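Local coordinates for DspB (Aggregatibacter actinomycetemcomitans, PDB 1YHT), which probably hydrolyses terminal N-acetylhexosamine residues of biofilm polysaccharide as a family 20 glycoside hydrolase, and so releases bacteria from biofilms, at residues Y198-K201 / L202-F205; Y82-P85 / Y86-K89; K338-T341 / I342-N345. All coordinates share one frame; numbering follows the deposited sequence.

Interaction 1 (Y198-K201 / L202-F205); sequences YANK and LSYF
Helix 192-208, the connecting helix of a beta-alpha-beta crossover in a TIM-barrel catalytic domain, brings Tyr198 and Leu202 together one turn apart. The two methyls of Leu202 lie over one face of the phenol ring: CD2 sits 4.1 Å from the ring centroid, off-centre in a CH-pi contact, and touches Tyr198 CE2 at 3.7 Å, while CD1 stands above the rim. With Tyr198 CG anti to the backbone N (chi1 175°), the ring swings down the helix flank to meet this branched side chain. An aromatic residue suits the place because its face packs against the leucine while its hydroxyl bonds Ser117. Both side chains also press on helix 154-171, whereas Ala199 and Ser203 turn to strand 212-216, the next barrel strand after this helix; small residues fit there. Ser203 folds its hydroxyl back on the helix, and OG donates to Asn200 O at 2.8 Å. Asn200 O also accepts Tyr204 N at 3.0 Å, with 163° at the hydrogen, so two donors grip one oxygen. Ser203 OG has a further partner in Asn229, and the Asn200 amide clasps the same loop, with OD1 on Asn229 N and ND2 on Gln227 O.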
ATOM      1  N   TYR A 198     -12.701  -1.259  14.017  1.00 10.21           N
ATOM      2  CA  TYR A 198     -11.245  -1.399  14.020  1.00 10.17           C
ATOM      3  C   TYR A 198     -10.620  -0.236  13.218  1.00 10.35           C
ATOM      4  O   TYR A 198      -9.735   0.443  13.687  1.00  9.97           O
ATOM      5  CB  TYR A 198     -10.896  -2.764  13.392  1.00 11.25           C
ATOM      6  CG  TYR A 198      -9.411  -3.068  13.199  1.00 11.06           C
ATOM      7  CD1 TYR A 198      -8.590  -3.376  14.293  1.00  9.89           C
ATOM      8  CD2 TYR A 198      -8.834  -3.058  11.921  1.00 10.46           C
ATOM      9  CE1 TYR A 198      -7.224  -3.645  14.124  1.00  9.09           C
ATOM     10  CE2 TYR A 198      -7.457  -3.313  11.746  1.00 10.43           C
ATOM     11  CZ  TYR A 198      -6.659  -3.616  12.853  1.00 11.51           C
ATOM     12  OH  TYR A 198      -5.304  -3.893  12.701  1.00  9.69           O
ATOM     13  N   ALA A 199     -11.101  -0.024  12.008  1.00 10.74           N
ATOM     14  CA  ALA A 199     -10.526   1.006  11.137  1.00 11.14           C
ATOM     15  C   ALA A 199     -10.762   2.393  11.755  1.00 10.61           C
ATOM     16  O   ALA A 199      -9.872   3.239  11.733  1.00 11.55           O
ATOM     17  CB  ALA A 199     -11.111   0.924   9.738  1.00 11.18           C
ATOM     18  N   ASN A 200     -11.934   2.610  12.336  1.00  9.84           N
ATOM     19  CA  ASN A 200     -12.197   3.877  12.998  1.00 10.20           C
ATOM     20  C   ASN A 200     -11.211   4.085  14.146  1.00  9.44           C
ATOM     21  O   ASN A 200     -10.658   5.171  14.281  1.00  9.46           O
ATOM     22  CB  ASN A 200     -13.661   3.987  13.463  1.00  9.82           C
ATOM     23  CG  ASN A 200     -14.607   4.389  12.356  1.00 11.74           C
ATOM     24  OD1 ASN A 200     -14.176   4.842  11.300  1.00  8.63           O
ATOM     25  ND2 ASN A 200     -15.924   4.249  12.599  1.00 11.45           N
ATOM     26  N   LYS A 201     -10.952   3.048  14.930  1.00  8.89           N
ATOM     27  CA  LYS A 201     -10.049   3.188  16.095  1.00 10.24           C
ATOM     28  C   LYS A 201      -8.634   3.579  15.672  1.00 10.54           C
ATOM     29  O   LYS A 201      -7.963   4.432  16.295  1.00  9.11           O
ATOM     30  CB  LYS A 201     -10.032   1.930  16.961  1.00  9.44           C
ATOM     31  CG  LYS A 201     -11.200   1.866  17.935  1.00 12.03           C
ATOM     32  CD  LYS A 201     -11.267   0.537  18.643  1.00 12.84           C
ATOM     33  CE  LYS A 201     -12.329   0.541  19.748  1.00 17.04           C
ATOM     34  NZ  LYS A 201     -12.245  -0.708  20.562  1.00 18.55           N
ATOM     35  N   LEU A 202      -8.226   2.970  14.565  1.00 11.06           N
ATOM     36  CA  LEU A 202      -6.918   3.242  13.951  1.00 10.70           C
ATOM     37  C   LEU A 202      -6.852   4.694  13.438  1.00 10.08           C
ATOM     38  O   LEU A 202      -5.877   5.412  13.706  1.00 10.05           O
ATOM     39  CB  LEU A 202      -6.647   2.183  12.873  1.00 10.80           C
ATOM     40  CG  LEU A 202      -5.843   0.928  13.241  1.00 12.77           C
ATOM     41  CD1 LEU A 202      -6.018   0.297  14.640  1.00 13.02           C
ATOM     42  CD2 LEU A 202      -5.751  -0.075  12.140  1.00 12.57           C
ATOM     43  N   SER A 203      -7.914   5.156  12.772  1.00  9.39           N
ATOM     44  CA  SER A 203      -7.946   6.506  12.226  1.00  9.30           C
ATOM     45  C   SER A 203      -7.882   7.586  13.308  1.00  9.45           C
ATOM     46  O   SER A 203      -7.182   8.599  13.116  1.00  7.95           O
ATOM     47  CB  SER A 203      -9.174   6.737  11.342  1.00  9.31           C
ATOM     48  OG  SER A 203     -10.395   6.786  12.067  1.00 12.65           O
ATOM     49  N   TYR A 204      -8.622   7.392  14.418  1.00  7.84           N
ATOM     50  CA  TYR A 204      -8.612   8.391  15.499  1.00  9.01           C
ATOM     51  C   TYR A 204      -7.277   8.373  16.306  1.00  7.93           C
ATOM     52  O   TYR A 204      -6.832   9.382  16.817  1.00  8.45           O
ATOM     53  CB  TYR A 204      -9.837   8.225  16.400  1.00 10.39           C
ATOM     54  CG  TYR A 204     -11.119   8.605  15.661  1.00 12.26           C
ATOM     55  CD1 TYR A 204     -11.282   9.881  15.141  1.00 15.63           C
ATOM     56  CD2 TYR A 204     -12.144   7.688  15.482  1.00 13.63           C
ATOM     57  CE1 TYR A 204     -12.432  10.237  14.464  1.00 17.81           C
ATOM     58  CE2 TYR A 204     -13.311   8.023  14.789  1.00 15.85           C
ATOM     59  CZ  TYR A 204     -13.446   9.299  14.298  1.00 17.27           C
ATOM     60  OH  TYR A 204     -14.593   9.650  13.633  1.00 18.72           O
ATOM     61  N   PHE A 205      -6.639   7.209  16.378  1.00  8.05           N
ATOM     62  CA  PHE A 205      -5.312   7.099  16.970  1.00  7.64           C
ATOM     63  C   PHE A 205      -4.331   7.900  16.094  1.00  7.43           C
ATOM     64  O   PHE A 205      -3.511   8.672  16.596  1.00  7.86           O
ATOM     65  CB  PHE A 205      -4.929   5.624  17.046  1.00  7.97           C
ATOM     66  CG  PHE A 205      -3.516   5.376  17.399  1.00  7.84           C
ATOM     67  CD1 PHE A 205      -3.123   5.310  18.730  1.00 10.01           C
ATOM     68  CD2 PHE A 205      -2.563   5.187  16.410  1.00 10.60           C
ATOM     69  CE1 PHE A 205      -1.763   5.058  19.075  1.00 11.38           C
ATOM     70  CE2 PHE A 205      -1.242   4.898  16.750  1.00 10.12           C
ATOM     71  CZ  PHE A 205      -0.847   4.847  18.075  1.00 11.25           C
TER

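Interaction 2 (Y82-P85 / Y86-K89); sequences YINP and YTGK
The hairpin loop between strands 82-83 and 90-91 is organised by Asn84, whose side chain folds over the backbone of Tyr86 and Thr87. Asn84 OD1 accepts Tyr86 N at 2.7 Å, with the donor in the carbonyl plane, and Thr87 N at 3.3 Å, where the donor stands above that plane. Chi1 of 178°, placing CG anti to the backbone N, carries the amide over the turn; asparagine suits the position because its bond to Tyr86 N, two residues on, makes an Asx turn, while ND2 donates to Gln69. The ring of Pro85 holds its phi near the value a turn's first corner needs. In this hairpin of the small antiparallel sheet, two backbone bonds close the loop: Asn84 N to Lys89 O at 2.8 Å, and Gly88 N to Asn84 O at 2.7 Å, the latter bent to 132° at the hydrogen. Gly88 has a positive phi of 69°, which glycine adopts easily. Thr87 makes an ST turn, its OG1 accepting Lys89 N at 3.2 Å; the same oxygen lies 3.2 Å from Asn84 CB, and the two side chains cross at about a right angle. Behind them Leu127 of helix 122-132 touches both. The same helix offers Lys130 to the exposed Tyr86 ring in a cation-pi contact. On the other flank, Ile83 CG2 rests 3.8 Å from Gly88 C.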
ATOM      1  N   TYR A  82      21.020  -5.063   4.362  1.00  9.63           N
ATOM      2  CA  TYR A  82      20.947  -5.876   5.567  1.00  9.88           C
ATOM      3  C   TYR A  82      19.955  -7.049   5.370  1.00 10.37           C
ATOM      4  O   TYR A  82      18.829  -6.861   4.908  1.00  9.86           O
ATOM      5  CB  TYR A  82      20.517  -5.020   6.792  1.00  9.77           C
ATOM      6  CG  TYR A  82      21.526  -3.951   7.148  1.00 11.95           C
ATOM      7  CD1 TYR A  82      22.650  -4.242   7.939  1.00 14.28           C
ATOM      8  CD2 TYR A  82      21.382  -2.663   6.674  1.00 13.56           C
ATOM      9  CE1 TYR A  82      23.595  -3.256   8.251  1.00 13.40           C
ATOM     10  CE2 TYR A  82      22.335  -1.669   6.958  1.00 13.34           C
ATOM     11  CZ  TYR A  82      23.409  -1.972   7.756  1.00 14.79           C
ATOM     12  OH  TYR A  82      24.312  -0.992   8.001  1.00 15.94           O
ATOM     13  N   ILE A  83      20.393  -8.247   5.760  1.00 10.61           N
ATOM     14  CA  ILE A  83      19.618  -9.456   5.659  1.00 10.55           C
ATOM     15  C   ILE A  83      19.354  -9.992   7.056  1.00 11.24           C
ATOM     16  O   ILE A  83      20.273 -10.249   7.805  1.00  9.68           O
ATOM     17  CB  ILE A  83      20.366 -10.512   4.844  1.00 10.98           C
ATOM     18  CG1 ILE A  83      20.648 -10.010   3.405  1.00 13.60           C
ATOM     19  CG2 ILE A  83      19.610 -11.859   4.859  1.00 11.04           C
ATOM     20  CD1 ILE A  83      19.502  -9.825   2.530  1.00 15.72           C
ATOM     21  N   ASN A  84      18.089 -10.167   7.402  1.00 11.22           N
ATOM     22  CA  ASN A  84      17.756 -10.760   8.695  1.00 11.72           C
ATOM     23  C   ASN A  84      18.183 -12.244   8.648  1.00 12.79           C
ATOM     24  O   ASN A  84      17.652 -12.982   7.855  1.00 13.01           O
ATOM     25  CB  ASN A  84      16.246 -10.616   8.959  1.00 11.48           C
ATOM     26  CG  ASN A  84      15.812 -11.258  10.282  1.00 12.85           C
ATOM     27  OD1 ASN A  84      16.351 -12.298  10.678  1.00 13.79           O
ATOM     28  ND2 ASN A  84      14.855 -10.643  10.966  1.00  6.80           N
ATOM     29  N   PRO A  85      19.152 -12.672   9.477  1.00 14.68           N
ATOM     30  CA  PRO A  85      19.596 -14.045   9.276  1.00 16.46           C
ATOM     31  C   PRO A  85      18.530 -15.102   9.634  1.00 17.12           C
ATOM     32  O   PRO A  85      18.689 -16.224   9.222  1.00 17.73           O
ATOM     33  CB  PRO A  85      20.813 -14.172  10.200  1.00 16.15           C
ATOM     34  CG  PRO A  85      20.543 -13.190  11.306  1.00 17.27           C
ATOM     35  CD  PRO A  85      19.887 -12.011  10.567  1.00 15.13           C
ATOM     36  N   TYR A  86      17.500 -14.760  10.413  1.00 17.36           N
ATOM     37  CA  TYR A  86      16.462 -15.738  10.744  1.00 17.20           C
ATOM     38  C   TYR A  86      15.463 -15.904   9.623  1.00 16.74           C
ATOM     39  O   TYR A  86      15.100 -17.019   9.273  1.00 16.77           O
ATOM     40  CB  TYR A  86      15.687 -15.404  12.031  1.00 17.92           C
ATOM     41  CG  TYR A  86      14.804 -16.585  12.481  1.00 19.46           C
ATOM     42  CD1 TYR A  86      15.392 -17.728  13.033  1.00 23.93           C
ATOM     43  CD2 TYR A  86      13.414 -16.579  12.322  1.00 21.99           C
ATOM     44  CE1 TYR A  86      14.628 -18.828  13.444  1.00 25.45           C
ATOM     45  CE2 TYR A  86      12.632 -17.671  12.732  1.00 21.46           C
ATOM     46  CZ  TYR A  86      13.249 -18.800  13.296  1.00 26.38           C
ATOM     47  OH  TYR A  86      12.531 -19.926  13.727  1.00 26.25           O
ATOM     48  N   THR A  87      15.013 -14.792   9.056  1.00 15.51           N
ATOM     49  CA  THR A  87      14.044 -14.852   7.987  1.00 15.32           C
ATOM     50  C   THR A  87      14.699 -15.006   6.651  1.00 14.59           C
ATOM     51  O   THR A  87      14.060 -15.393   5.688  1.00 15.50           O
ATOM     52  CB  THR A  87      13.157 -13.587   7.978  1.00 15.15           C
ATOM     53  OG1 THR A  87      13.951 -12.442   7.625  1.00 14.09           O
ATOM     54  CG2 THR A  87      12.541 -13.393   9.313  1.00 14.33           C
ATOM     55  N   GLY A  88      15.975 -14.680   6.578  1.00 14.51           N
ATOM     56  CA  GLY A  88      16.692 -14.670   5.314  1.00 14.09           C
ATOM     57  C   GLY A  88      16.270 -13.559   4.347  1.00 13.97           C
ATOM     58  O   GLY A  88      16.590 -13.620   3.153  1.00 13.09           O
ATOM     59  N   LYS A  89      15.592 -12.533   4.854  1.00 11.89           N
ATOM     60  CA  LYS A  89      14.993 -11.475   3.989  1.00 11.62           C
ATOM     61  C   LYS A  89      15.616 -10.129   4.298  1.00  9.83           C
ATOM     62  O   LYS A  89      16.089  -9.956   5.410  1.00  8.71           O
ATOM     63  CB  LYS A  89      13.517 -11.337   4.301  1.00 12.28           C
ATOM     64  CG  LYS A  89      12.693 -12.513   4.038  1.00 15.59           C
ATOM     65  CD  LYS A  89      12.867 -12.986   2.629  1.00 21.03           C
ATOM     66  CE  LYS A  89      11.684 -13.879   2.256  1.00 24.10           C
ATOM     67  NZ  LYS A  89      12.166 -14.929   1.317  1.00 26.21           N
TER

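Interaction 3 (K338-T341 / I342-N345); sequences KDET and IQKN
Thr341 and Asn345 lie side by side on the first turns of helix 339-358, and the tight part of the contact gathers on Thr341 O. Asn345 N reaches Thr341 O at 3.0 Å and Asn345 ND2 at 2.9 Å, from opposite faces of the carbonyl plane. The side-chain bond is nearly straight (163°) and leaves in the plane of the amide; asparagine suits the place because its OD1 can also bond Ser288. Thr341 CG2 packs 3.6 Å from Asn345 ND2. The more open side belongs to Lys344, whose chain bends at chi3 and chi4, folds back toward the start of the helix and brings NZ to Thr341 OG1, in a weak bond of 3.3 Å. Lys344 NZ stays 4.9 Å from Glu340 OE2, too far for contact, though Glu340 CG comes within 3.9 Å of that nitrogen. Lys338 sits at the N-cap position, its O accepting Ile342 N, and Asp339 OD1 accepts Glu340 N at 2.7 Å from above the carboxylate plane, while OD2 takes Ser31 N. Buried Ile342 faces His28 and Tyr30, Gln343 packs on helix 32-44, and Thr341 and Asn345 meet Phe287 of helix 287-301, so the helix is set between these two neighbours.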
ATOM      1  N   LYS A 338      16.142  -7.407 -11.349  1.00 12.53           N
ATOM      2  CA  LYS A 338      16.778  -6.491 -10.442  1.00 13.48           C
ATOM      3  C   LYS A 338      15.974  -5.215 -10.236  1.00 13.22           C
ATOM      4  O   LYS A 338      15.280  -4.738 -11.135  1.00 12.55           O
ATOM      5  CB  LYS A 338      18.145  -6.091 -10.962  1.00 14.40           C
ATOM      6  CG  LYS A 338      19.108  -7.272 -10.988  1.00 18.45           C
ATOM      7  CD  LYS A 338      19.470  -7.688  -9.546  1.00 22.40           C
ATOM      8  CE  LYS A 338      20.756  -8.529  -9.519  1.00 24.12           C
ATOM      9  NZ  LYS A 338      20.460  -9.987  -9.571  1.00 28.04           N
ATOM     10  N   ASP A 339      16.107  -4.677  -9.031  1.00 11.55           N
ATOM     11  CA  ASP A 339      15.447  -3.452  -8.648  1.00 12.35           C
ATOM     12  C   ASP A 339      15.669  -2.348  -9.702  1.00 12.11           C
ATOM     13  O   ASP A 339      14.726  -1.750 -10.187  1.00 11.86           O
ATOM     14  CB  ASP A 339      15.840  -3.046  -7.186  1.00 11.47           C
ATOM     15  CG  ASP A 339      17.319  -2.902  -6.958  1.00 12.86           C
ATOM     16  OD1 ASP A 339      18.119  -3.101  -7.900  1.00  9.53           O
ATOM     17  OD2 ASP A 339      17.693  -2.578  -5.783  1.00 11.08           O
ATOM     18  N   GLU A 340      16.913  -2.125 -10.097  1.00 11.99           N
ATOM     19  CA  GLU A 340      17.203  -1.104 -11.103  1.00 13.19           C
ATOM     20  C   GLU A 340      16.550  -1.378 -12.468  1.00 12.09           C
ATOM     21  O   GLU A 340      16.093  -0.460 -13.118  1.00 12.17           O
ATOM     22  CB  GLU A 340      18.724  -0.897 -11.214  1.00 14.14           C
ATOM     23  CG  GLU A 340      19.142   0.046 -12.310  1.00 18.58           C
ATOM     24  CD  GLU A 340      18.650   1.491 -12.170  1.00 24.98           C
ATOM     25  OE1 GLU A 340      18.041   1.890 -11.135  1.00 26.82           O
ATOM     26  OE2 GLU A 340      18.891   2.257 -13.150  1.00 31.38           O
ATOM     27  N   THR A 341      16.451  -2.637 -12.888  1.00 11.84           N
ATOM     28  CA  THR A 341      15.762  -2.970 -14.161  1.00 11.75           C
ATOM     29  C   THR A 341      14.285  -2.594 -14.057  1.00 11.87           C
ATOM     30  O   THR A 341      13.682  -2.020 -15.003  1.00 10.97           O
ATOM     31  CB  THR A 341      15.890  -4.451 -14.463  1.00 12.36           C
ATOM     32  OG1 THR A 341      17.266  -4.771 -14.574  1.00 15.64           O
ATOM     33  CG2 THR A 341      15.163  -4.887 -15.741  1.00 13.68           C
ATOM     34  N   ILE A 342      13.691  -2.910 -12.912  1.00 10.75           N
ATOM     35  CA  ILE A 342      12.282  -2.556 -12.692  1.00 10.24           C
ATOM     36  C   ILE A 342      12.078  -1.040 -12.761  1.00 10.20           C
ATOM     37  O   ILE A 342      11.144  -0.514 -13.419  1.00 10.47           O
ATOM     38  CB  ILE A 342      11.772  -3.074 -11.337  1.00  9.63           C
ATOM     39  CG1 ILE A 342      11.736  -4.602 -11.345  1.00 10.37           C
ATOM     40  CG2 ILE A 342      10.349  -2.460 -11.041  1.00  8.90           C
ATOM     41  CD1 ILE A 342      11.719  -5.213  -9.955  1.00  9.59           C
ATOM     42  N   GLN A 343      12.918  -0.323 -12.033  1.00 10.79           N
ATOM     43  CA  GLN A 343      12.832   1.117 -12.019  1.00 10.74           C
ATOM     44  C   GLN A 343      12.994   1.719 -13.426  1.00 11.68           C
ATOM     45  O   GLN A 343      12.177   2.548 -13.842  1.00 12.36           O
ATOM     46  CB  GLN A 343      13.880   1.663 -11.072  1.00 11.09           C
ATOM     47  CG  GLN A 343      13.798   3.160 -10.793  1.00 11.60           C
ATOM     48  CD  GLN A 343      14.573   4.020 -11.799  1.00 15.02           C
ATOM     49  OE1 GLN A 343      15.675   3.692 -12.208  1.00 14.88           O
ATOM     50  NE2 GLN A 343      13.972   5.112 -12.197  1.00 10.92           N
ATOM     51  N   LYS A 344      14.038   1.332 -14.149  1.00 11.53           N
ATOM     52  CA  LYS A 344      14.272   1.935 -15.473  1.00 12.52           C
ATOM     53  C   LYS A 344      13.135   1.638 -16.447  1.00 12.48           C
ATOM     54  O   LYS A 344      12.738   2.502 -17.218  1.00 12.35           O
ATOM     55  CB  LYS A 344      15.619   1.513 -16.067  1.00 13.09           C
ATOM     56  CG  LYS A 344      15.739   0.046 -16.365  1.00 17.81           C
ATOM     57  CD  LYS A 344      17.117  -0.328 -17.096  1.00 24.21           C
ATOM     58  CE  LYS A 344      18.331  -0.473 -16.146  1.00 28.67           C
ATOM     59  NZ  LYS A 344      18.620  -1.928 -15.627  1.00 30.79           N
ATOM     60  N   ASN A 345      12.597   0.420 -16.382  1.00 12.38           N
ATOM     61  CA  ASN A 345      11.524   0.027 -17.305  1.00 12.99           C
ATOM     62  C   ASN A 345      10.134   0.578 -16.986  1.00 12.35           C
ATOM     63  O   ASN A 345       9.267   0.595 -17.876  1.00 12.78           O
ATOM     64  CB  ASN A 345      11.500  -1.473 -17.502  1.00 11.49           C
ATOM     65  CG  ASN A 345      12.616  -1.943 -18.438  1.00 15.72           C
ATOM     66  OD1 ASN A 345      12.471  -1.869 -19.664  1.00 21.04           O
ATOM     67  ND2 ASN A 345      13.735  -2.402 -17.866  1.00 11.00           N
TER

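In the fold
Interactions 1 and 3 are partly buried contacts on helices flanking the barrel, on opposite sides of the chain's centre, with their own centres 36 Å apart. Interaction 2 is a surface hairpin in the small antiparallel sheet, and its nearest atoms come within about 11 Å of interaction 3. None of the three shares an element with another. In the two helices, side-chain groups add a second bond to a carbonyl already used by the helix, a serine hydroxyl in 198-205 and an asparagine amide in 338-345; the hairpin is organised by a side-chain oxygen that takes two backbone N-H groups. Aromatic-aliphatic packing marks interaction 1, while charged side chains border interaction 3.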